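Local coordinates for PKS_KS domain-containing protein (Photorhabdus luminescens subsp. laumondii, PDB 6SMO), which probably acts as a 3-oxoacyl-[acyl-carrier-protein] synthase of the thiolase-like superfamily, and holds a pentaoxo-dodecanal chain in its pocket, at residues B[196-201]-B[213-218]; B[250-255]-B[395-400]; B[325-330]-B[417-422]. One frame throughout, in Å; residues are numbered along the deposited sequence.

Overall arrangement
From the N terminus, contact 1 comes first: 11 residues separate helix segment 196-201 from strand segment 213-218, so it closes a short helix-to-strand return in the first half of the thiolase-like fold. It is complete before the others open. Contacts 2 and 3 cross: the loop at 250-255 reaches forward to 395-400, while 325-330, inside that span, pairs with 417-422 beyond it. Contact 2 ties two irregular loops at the periphery; contact 3 joins neighbouring parallel strands in the second half. Contacts 1 and 3 reach the same mixed sheet, with centres about 21 Å apart. Contacts 2 and 3 come within about 7 Å at their nearest atoms without touching.

Contact 1 (B[196-201]-B[213-218]); sequences DALGIA and MLAGAS
Ala201 and Ala215 meet methyl to methyl, CB to CB at 3.6 Å. The same Ala201 CB also lies 3.6 Å from Met213 CG, which is carried to the helix because CG stands anti to the backbone N (chi1 -154°). One helical turn earlier, Leu198 approaches with a single branch, its CD2 sitting 3.8 Å from Ala215 CB, so that Ala215 CB touches both Leu198 and Ala201. Ala197 CB abuts the backbone of the strand at Gly216 O. With these small residues between them, segments 196-201 and 213-218 run nearly antiparallel (168°), their axes 6.7 Å apart, where helix 193-206 lies on strand 212-219. This is the buried helix-on-sheet layering of the thiolase fold, and the helix starts just after Cys191 of the LKZ pocket. Backbone bonds of Ala215 to Leu267 and of Gly216 to Ala126 fix the strand between its sheet neighbours. Leu198 also touches Ser379 of helix 372-388 and Leu269 of strand 263-271. On the helix, the Asp196 carboxylate is held by Tyr289, Ser433 and Thr189, and it forms a salt bridge with Lys153 of the Ketoacyl_synth_N domain-containing partner chain.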
# COMPACT_ATOMS: atom_id res chain seq x y z
N ASP B 196 -1.34 -7.01 5.87
CA ASP B 196 -2.39 -7.02 4.81
C ASP B 196 -2.08 -8.12 3.79
O ASP B 196 -3.04 -8.74 3.29
CB ASP B 196 -2.53 -5.64 4.16
CG ASP B 196 -3.12 -4.58 5.09
OD1 ASP B 196 -3.48 -4.93 6.23
OD2 ASP B 196 -3.21 -3.41 4.65
N ALA B 197 -0.80 -8.34 3.49
CA ALA B 197 -0.30 -9.43 2.62
C ALA B 197 -0.59 -10.79 3.27
O ALA B 197 -1.03 -11.71 2.56
CB ALA B 197 1.17 -9.25 2.34
N LEU B 198 -0.33 -10.90 4.58
CA LEU B 198 -0.65 -12.10 5.40
C LEU B 198 -2.18 -12.28 5.47
O LEU B 198 -2.63 -13.44 5.42
CB LEU B 198 -0.06 -11.94 6.81
CG LEU B 198 1.47 -11.98 6.88
CD1 LEU B 198 1.96 -11.44 8.22
CD2 LEU B 198 1.99 -13.39 6.67
N GLY B 199 -2.92 -11.17 5.56
CA GLY B 199 -4.39 -11.14 5.62
C GLY B 199 -5.03 -11.71 4.36
O GLY B 199 -5.92 -12.58 4.50
N ILE B 200 -4.61 -11.24 3.18
CA ILE B 200 -5.16 -11.68 1.86
C ILE B 200 -4.70 -13.12 1.59
O ILE B 200 -5.48 -13.88 0.98
CB ILE B 200 -4.77 -10.71 0.73
CG1 ILE B 200 -5.71 -10.85 -0.48
CG2 ILE B 200 -3.31 -10.86 0.33
CD1 ILE B 200 -5.72 -9.66 -1.40
N ALA B 201 -3.49 -13.48 2.03
CA ALA B 201 -2.92 -14.84 1.95
C ALA B 201 -3.75 -15.82 2.79
O ALA B 201 -3.99 -16.95 2.32
CB ALA B 201 -1.47 -14.83 2.39
N MET B 213 0.74 -20.77 0.29
CA MET B 213 0.80 -19.30 0.03
C MET B 213 2.07 -18.72 0.65
O MET B 213 2.23 -18.81 1.89
CB MET B 213 -0.43 -18.60 0.60
CG MET B 213 -0.78 -17.31 -0.12
SD MET B 213 -1.64 -17.59 -1.69
CE MET B 213 -1.67 -15.92 -2.34
N LEU B 214 2.95 -18.14 -0.18
CA LEU B 214 4.17 -17.40 0.26
C LEU B 214 3.78 -15.94 0.50
O LEU B 214 3.51 -15.23 -0.48
CB LEU B 214 5.25 -17.54 -0.82
CG LEU B 214 6.65 -17.09 -0.41
CD1 LEU B 214 7.71 -17.97 -1.05
CD2 LEU B 214 6.89 -15.63 -0.75
N ALA B 215 3.75 -15.52 1.77
CA ALA B 215 3.29 -14.18 2.22
C ALA B 215 4.39 -13.48 3.02
O ALA B 215 5.28 -14.18 3.55
CB ALA B 215 2.03 -14.33 3.03
N GLY B 216 4.33 -12.15 3.09
CA GLY B 216 5.27 -11.31 3.86
C GLY B 216 5.44 -9.93 3.25
O GLY B 216 4.49 -9.45 2.60
N ALA B 217 6.61 -9.32 3.45
CA ALA B 217 6.97 -7.98 2.92
C ALA B 217 8.49 -7.80 2.90
O ALA B 217 9.17 -8.36 3.78
CB ALA B 217 6.30 -6.91 3.76
N SER B 218 8.96 -6.98 1.96
CA SER B 218 10.39 -6.60 1.79
C SER B 218 10.48 -5.07 1.70
O SER B 218 9.63 -4.50 1.06
CB SER B 218 10.95 -7.23 0.57
OG SER B 218 12.33 -6.97 0.46

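Contact 2 (B[250-255]-B[395-400]); sequences PFSLER and INYQTP
A type I beta turn, Ser252 to Arg255, in the loop before strand 263-271 of this ketosynthase is met by the loop segment 395-400, chiefly through Glu254 and Thr399. Thr399 OG1 donates to Glu254 OE2 at 2.6 Å, meeting it on the syn side and 26° out of the carboxylate plane. Thr399 N donates to the other oxygen, Glu254 OE1, at 3.3 Å, on its syn lone pair. The glutamate chain is bent at chi2 (87°), and the two side chains run about at right angles. Gln398 crosses Glu254 at a slant, its CB 3.5 Å from Glu254 OE1. The turn backbone adds a bond from Leu253 N to Thr399 O (3.1 Å, 164° at the hydrogen), and Leu253 CD2 lies against Thr399 CG2 at 4.0 Å. The Tyr397 ring meets the buried residues 250-252: Pro250 O lies at its edge, and CE1 comes 3.7 Å from Phe251 O. Ser252 O receives Arg255 NH1 (2.8 Å) from above its carbonyl plane; that guanidinium also pairs with Asp401. Phe251 stacks on Tyr408. Since the Thr399 hydroxyl and amide both give hydrogens to the carboxylate, the grip consists of neutral donors meeting what is probably a charged acceptor, which would help disperse its charge.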
# COMPACT_ATOMS: atom_id res chain seq x y z
N PRO B 250 10.90 2.23 22.53
CA PRO B 250 9.44 2.18 22.60
C PRO B 250 8.88 2.20 24.04
O PRO B 250 9.41 1.50 24.88
CB PRO B 250 9.08 0.84 21.94
CG PRO B 250 10.28 0.51 21.08
CD PRO B 250 11.46 1.06 21.84
N PHE B 251 7.85 3.03 24.27
CA PHE B 251 7.08 3.16 25.53
C PHE B 251 7.90 3.90 26.60
O PHE B 251 7.41 4.01 27.74
CB PHE B 251 6.61 1.80 26.03
CG PHE B 251 5.89 0.96 25.00
CD1 PHE B 251 4.62 1.32 24.56
CD2 PHE B 251 6.48 -0.17 24.47
CE1 PHE B 251 3.96 0.56 23.61
CE2 PHE B 251 5.81 -0.93 23.52
CZ PHE B 251 4.56 -0.57 23.09
N SER B 252 9.09 4.40 26.25
CA SER B 252 9.97 5.20 27.14
C SER B 252 9.58 6.68 27.04
O SER B 252 9.08 7.09 25.98
CB SER B 252 11.42 5.00 26.80
OG SER B 252 11.80 3.65 26.98
N LEU B 253 9.82 7.45 28.11
CA LEU B 253 9.47 8.89 28.23
C LEU B 253 10.39 9.73 27.33
O LEU B 253 10.01 10.87 27.00
CB LEU B 253 9.56 9.30 29.70
CG LEU B 253 9.11 10.72 30.04
CD1 LEU B 253 7.73 11.03 29.48
CD2 LEU B 253 9.12 10.94 31.55
N GLU B 254 11.56 9.19 26.95
CA GLU B 254 12.61 9.90 26.17
C GLU B 254 12.32 9.86 24.67
O GLU B 254 12.92 10.68 23.94
CB GLU B 254 13.99 9.29 26.44
CG GLU B 254 14.57 9.63 27.80
CD GLU B 254 14.16 8.71 28.94
OE1 GLU B 254 13.19 7.94 28.76
OE2 GLU B 254 14.81 8.76 30.00
N ARG B 255 11.46 8.95 24.20
CA ARG B 255 11.23 8.66 22.75
C ARG B 255 10.81 9.94 22.02
O ARG B 255 10.04 10.73 22.61
CB ARG B 255 10.19 7.55 22.58
CG ARG B 255 8.76 7.96 22.89
CD ARG B 255 7.82 6.76 22.85
NE ARG B 255 6.42 7.13 22.98
CZ ARG B 255 5.78 7.33 24.13
NH1 ARG B 255 6.40 7.22 25.29
NH2 ARG B 255 4.49 7.66 24.11
N ILE B 395 14.07 -3.39 24.51
CA ILE B 395 15.37 -2.88 25.04
C ILE B 395 15.36 -1.34 25.01
O ILE B 395 14.43 -0.76 24.42
CB ILE B 395 16.58 -3.46 24.27
CG1 ILE B 395 16.63 -3.00 22.81
CG2 ILE B 395 16.59 -4.98 24.38
CD1 ILE B 395 18.01 -3.08 22.19
N ASN B 396 16.37 -0.73 25.64
CA ASN B 396 16.58 0.74 25.71
C ASN B 396 15.44 1.39 26.52
O ASN B 396 15.17 2.59 26.27
CB ASN B 396 16.70 1.36 24.32
CG ASN B 396 17.67 0.61 23.42
OD1 ASN B 396 18.66 0.06 23.89
ND2 ASN B 396 17.38 0.59 22.13
N TYR B 397 14.83 0.65 27.45
CA TYR B 397 13.76 1.16 28.34
C TYR B 397 14.41 1.97 29.47
O TYR B 397 14.96 1.36 30.41
CB TYR B 397 12.88 0.03 28.88
CG TYR B 397 11.61 0.51 29.53
CD1 TYR B 397 10.48 0.78 28.77
CD2 TYR B 397 11.53 0.71 30.90
CE1 TYR B 397 9.31 1.22 29.35
CE2 TYR B 397 10.36 1.15 31.50
CZ TYR B 397 9.24 1.41 30.72
OH TYR B 397 8.09 1.85 31.30
N GLN B 398 14.34 3.30 29.37
CA GLN B 398 15.00 4.26 30.30
C GLN B 398 13.97 4.68 31.37
O GLN B 398 13.68 3.84 32.25
CB GLN B 398 15.58 5.43 29.50
CG GLN B 398 16.71 5.01 28.56
CD GLN B 398 16.97 6.05 27.49
OE1 GLN B 398 17.06 7.24 27.76
NE2 GLN B 398 17.11 5.58 26.26
N THR B 399 13.44 5.90 31.30
CA THR B 399 12.46 6.46 32.26
C THR B 399 11.06 5.97 31.88
O THR B 399 10.65 6.11 30.73
CB THR B 399 12.51 7.99 32.31
OG1 THR B 399 13.88 8.39 32.41
CG2 THR B 399 11.74 8.57 33.47
N PRO B 400 10.29 5.38 32.82
CA PRO B 400 8.93 4.93 32.53
C PRO B 400 7.96 6.11 32.33
O PRO B 400 7.97 7.01 33.15
CB PRO B 400 8.54 4.09 33.76
CG PRO B 400 9.39 4.66 34.88
CD PRO B 400 10.68 5.10 34.21

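Contact 3 (B[325-330]-B[417-422]); sequences TVNYIS and PIKTAL
Tyr328 and Leu422 join two neighbouring parallel strands, 326-330 and 420-427, in the second half of the thiolase-like fold. The ladder is firm at its inner end: Leu422 N donates to Tyr328 O at 3.0 Å, and Leu422 O accepts from Ser330 N at 2.8 Å. On the sheet face bearing Ile329 and Leu422 these side chains lie side by side, pointing the same way. Leu422 CD1 then reaches across, about at right angles, to Val326, 3.6 Å from its CG2. Ile312 and Leu316 of helix 306-319 pack on this side. The other face carries Ala421, whose CB meets the edge of the Tyr328 ring near its plane, 3.9 Å from CD2, and helix 372-388 packs there through Leu382. Toward the exposed end, where Thr325, Pro417 and Lys419 lie, the pairing loosens: Asn327 N to Thr420 O is weak, as is the hydroxyl pair Thr420 OG1 to Thr325 OG1; Thr325 OG1 has its stronger bond to Ser322 O. Here the Asn327 side chain bridges instead. Its chi1 (69°) puts CG between the backbone N and the carbonyl carbon; from there the amide meets the 417-419 backbone with Pro417 O close to its plane. ND2 donates to Pro417 O at 2.8 Å, while OD1 receives Lys419 N at 3.1 Å, the donor tilted 17° from the carbonyl plane.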
# COMPACT_ATOMS: atom_id res chain seq x y z
N THR B 325 -8.50 -15.13 26.45
CA THR B 325 -7.41 -16.10 26.16
C THR B 325 -6.15 -15.37 25.68
O THR B 325 -5.08 -16.02 25.63
CB THR B 325 -7.85 -17.15 25.13
OG1 THR B 325 -8.43 -16.47 24.02
CG2 THR B 325 -8.83 -18.15 25.70
N VAL B 326 -6.26 -14.08 25.33
CA VAL B 326 -5.12 -13.24 24.84
C VAL B 326 -4.20 -12.94 26.03
O VAL B 326 -4.63 -12.20 26.93
CB VAL B 326 -5.60 -11.95 24.16
CG1 VAL B 326 -4.44 -11.07 23.71
CG2 VAL B 326 -6.53 -12.23 22.99
N ASN B 327 -2.98 -13.49 26.03
CA ASN B 327 -1.98 -13.33 27.12
C ASN B 327 -0.62 -12.88 26.56
O ASN B 327 0.38 -13.03 27.28
CB ASN B 327 -1.86 -14.61 27.96
CG ASN B 327 -1.21 -15.76 27.22
OD1 ASN B 327 -1.24 -15.83 25.99
ND2 ASN B 327 -0.61 -16.68 27.96
N TYR B 328 -0.58 -12.35 25.34
CA TYR B 328 0.64 -11.75 24.72
C TYR B 328 0.25 -10.91 23.50
O TYR B 328 -0.63 -11.32 22.73
CB TYR B 328 1.65 -12.83 24.33
CG TYR B 328 2.80 -12.31 23.51
CD1 TYR B 328 3.74 -11.45 24.07
CD2 TYR B 328 2.93 -12.63 22.17
CE1 TYR B 328 4.79 -10.94 23.33
CE2 TYR B 328 3.98 -12.13 21.41
CZ TYR B 328 4.91 -11.29 21.99
OH TYR B 328 5.94 -10.80 21.24
N ILE B 329 0.92 -9.76 23.33
CA ILE B 329 0.69 -8.78 22.22
C ILE B 329 2.05 -8.36 21.65
O ILE B 329 2.87 -7.82 22.42
CB ILE B 329 -0.13 -7.57 22.72
CG1 ILE B 329 -1.50 -7.98 23.25
CG2 ILE B 329 -0.25 -6.52 21.63
CD1 ILE B 329 -2.12 -6.98 24.20
N SER B 330 2.28 -8.59 20.35
CA SER B 330 3.43 -8.07 19.57
C SER B 330 3.05 -6.72 18.97
O SER B 330 2.62 -6.69 17.80
CB SER B 330 3.86 -9.05 18.51
OG SER B 330 4.90 -8.51 17.71
N PRO B 417 4.31 -18.92 28.63
CA PRO B 417 3.43 -19.82 27.87
C PRO B 417 2.36 -19.02 27.12
O PRO B 417 1.38 -18.62 27.73
CB PRO B 417 2.83 -20.73 28.95
CG PRO B 417 2.83 -19.88 30.22
CD PRO B 417 3.91 -18.83 30.04
N ILE B 418 2.58 -18.80 25.81
CA ILE B 418 1.67 -18.01 24.92
C ILE B 418 0.57 -18.94 24.41
O ILE B 418 0.90 -19.97 23.80
CB ILE B 418 2.46 -17.37 23.76
CG1 ILE B 418 3.64 -16.53 24.25
CG2 ILE B 418 1.53 -16.55 22.87
CD1 ILE B 418 4.71 -16.30 23.20
N LYS B 419 -0.70 -18.59 24.68
CA LYS B 419 -1.90 -19.29 24.15
C LYS B 419 -2.36 -18.57 22.87
O LYS B 419 -2.09 -19.10 21.77
CB LYS B 419 -3.01 -19.35 25.21
CG LYS B 419 -3.06 -20.64 26.02
CD LYS B 419 -1.88 -20.82 26.96
CE LYS B 419 -1.89 -22.17 27.65
NZ LYS B 419 -0.75 -22.31 28.59
N THR B 420 -3.00 -17.41 23.03
CA THR B 420 -3.52 -16.56 21.92
C THR B 420 -2.70 -15.27 21.87
O THR B 420 -2.68 -14.54 22.89
CB THR B 420 -5.01 -16.26 22.11
OG1 THR B 420 -5.69 -17.51 22.27
CG2 THR B 420 -5.62 -15.51 20.94
N ALA B 421 -2.05 -15.00 20.74
CA ALA B 421 -1.16 -13.83 20.52
C ALA B 421 -1.85 -12.82 19.59
O ALA B 421 -2.50 -13.25 18.62
CB ALA B 421 0.16 -14.29 19.94
N LEU B 422 -1.70 -11.53 19.90
CA LEU B 422 -2.14 -10.39 19.04
C LEU B 422 -0.90 -9.76 18.39
O LEU B 422 0.19 -9.82 18.99
CB LEU B 422 -2.89 -9.37 19.90
CG LEU B 422 -4.41 -9.40 19.79
CD1 LEU B 422 -4.96 -10.79 20.04
CD2 LEU B 422 -5.03 -8.41 20.77